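Local coordinates for protein HTH-type transcriptional activator AmpR (Citrobacter freundii, PDB 3KOS) that regulates transcription of the AmpC beta-lactamase gene as a LysR-family DNA-binding factor, the chain here being its effector-binding domain, at residues 16-20 with 21-25. Numbering follows the deposited sequence.
Sequences IGVVG and TFAIG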
loop_
_atom_site.group_PDB
_atom_site.type_symbol
_atom_site.label_atom_id
_atom_site.label_comp_id
_atom_site.label_asym_id
_atom_site.label_seq_id
_atom_site.Cartn_x
_atom_site.Cartn_y
_atom_site.Cartn_z
ATOM N N ILE A 16 -16.276 3.830 -6.517
ATOM C CA ILE A 16 -15.733 2.494 -6.366
ATOM C C ILE A 16 -14.491 2.494 -5.476
ATOM O O ILE A 16 -13.572 3.269 -5.694
ATOM C CB ILE A 16 -15.387 1.888 -7.720
ATOM C CG1 ILE A 16 -16.634 1.887 -8.621
ATOM C CG2 ILE A 16 -14.861 0.481 -7.547
ATOM C CD1 ILE A 16 -16.519 0.990 -9.827
ATOM N N GLY A 17 -14.485 1.610 -4.484
ATOM C CA GLY A 17 -13.334 1.420 -3.610
ATOM C C GLY A 17 -12.595 0.159 -4.024
ATOM O O GLY A 17 -13.158 -0.933 -3.977
ATOM N N VAL A 18 -11.328 0.306 -4.411
ATOM C CA VAL A 18 -10.585 -0.780 -5.039
ATOM C C VAL A 18 -9.375 -1.173 -4.182
ATOM O O VAL A 18 -8.584 -0.313 -3.818
ATOM C CB VAL A 18 -10.059 -0.345 -6.439
ATOM C CG1 VAL A 18 -9.359 -1.515 -7.139
ATOM C CG2 VAL A 18 -11.211 0.166 -7.309
ATOM N N VAL A 19 -9.220 -2.458 -3.875
ATOM C CA VAL A 19 -8.021 -2.881 -3.145
ATOM C C VAL A 19 -6.790 -2.434 -3.946
ATOM O O VAL A 19 -6.744 -2.587 -5.166
ATOM C CB VAL A 19 -8.020 -4.409 -2.848
ATOM C CG1 VAL A 19 -8.135 -5.243 -4.148
ATOM C CG2 VAL A 19 -6.786 -4.803 -2.051
ATOM N N GLY A 20 -5.806 -1.850 -3.260
ATOM C CA GLY A 20 -4.733 -1.155 -3.946
ATOM C C GLY A 20 -3.989 -2.035 -4.928
ATOM O O GLY A 20 -3.605 -1.601 -6.021
ATOM N N THR A 21 -3.774 -3.283 -4.528
ATOM C CA THR A 21 -3.040 -4.227 -5.355
ATOM C C THR A 21 -3.700 -4.387 -6.723
ATOM O O THR A 21 -3.026 -4.410 -7.758
ATOM C CB THR A 21 -2.915 -5.578 -4.649
ATOM O OG1 THR A 21 -2.172 -5.392 -3.430
ATOM C CG2 THR A 21 -2.182 -6.579 -5.530
ATOM N N PHE A 22 -5.020 -4.490 -6.725
ATOM C CA PHE A 22 -5.773 -4.596 -7.984
ATOM C C PHE A 22 -5.763 -3.296 -8.782
ATOM O O PHE A 22 -5.710 -3.326 -10.008
ATOM C CB PHE A 22 -7.207 -5.020 -7.712
ATOM C CG PHE A 22 -8.005 -5.346 -8.956
ATOM C CD1 PHE A 22 -8.760 -4.372 -9.577
ATOM C CD2 PHE A 22 -8.013 -6.633 -9.479
ATOM C CE1 PHE A 22 -9.512 -4.667 -10.707
ATOM C CE2 PHE A 22 -8.760 -6.936 -10.615
ATOM C CZ PHE A 22 -9.508 -5.948 -11.228
ATOM N N ALA A 23 -5.845 -2.156 -8.094
ATOM C CA ALA A 23 -5.809 -0.871 -8.780
ATOM C C ALA A 23 -4.504 -0.723 -9.560
ATOM O O ALA A 23 -4.501 -0.366 -10.742
ATOM C CB ALA A 23 -5.965 0.275 -7.761
ATOM N N ILE A 24 -3.388 -1.006 -8.898
ATOM C CA ILE A 24 -2.082 -0.836 -9.526
ATOM C C ILE A 24 -1.812 -1.914 -10.580
ATOM O O ILE A 24 -1.282 -1.638 -11.659
ATOM C CB ILE A 24 -0.946 -0.877 -8.470
ATOM C CG1 ILE A 24 -1.097 0.268 -7.469
ATOM C CG2 ILE A 24 0.410 -0.807 -9.143
ATOM C CD1 ILE A 24 -1.170 1.671 -8.114
ATOM N N GLY A 25 -2.185 -3.148 -10.266
ATOM C CA GLY A 25 -1.782 -4.273 -11.087
ATOM C C GLY A 25 -2.723 -4.595 -12.226
ATOM O O GLY A 25 -2.359 -5.343 -13.130
#
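Strand 16-19 turns into the helix that begins at Gly20, the axes of segments 16-19 and 21-25 lying at 86°, and the carbonyl of Val19, the N-cap residue, accepts from Ala23 N and, weakly, from Phe22 N. Ala23 N donates to Val19 O at 3.1 Å, in the carbonyl plane and fairly straight (N-H...O 160°), whereas the bond from Phe22 N to the same oxygen is strongly bent. One residue on, Ile24 N donates to Gly20 O at 2.9 Å, nearly along the C=O axis; these two straight i+4 bonds begin the helix.

In the angle between strand and helix, Val18 places CG1 anti to its backbone N (chi1 -176°), which brings this methyl to the edge of the Phe22 ring, 3.8 Å from CD1. The same CG1 lies 3.9 Å from Ala23 CB, and it alone of the Val18 methyls touches both residues. Val19 CG1, set between its own backbone N and carbonyl carbon, touches Phe22 CB at 3.7 Å, the two side chains crossing at about a right angle.

The corner is the first beta-alpha connection of the strand 12-19, helix 20-37, strand 41-48 unit. Thr21 OG1, at the helix start, hydrogen-bonds a sulfonate oxygen of a bound MES, probably from the crystallisation liquor, which may mark a pocket. Val18 and Phe22 both pack on Ile63 of strand 61-66 and on Leu27 further along helix 20-37, while Ala23 meets Thr47 of strand 41-48.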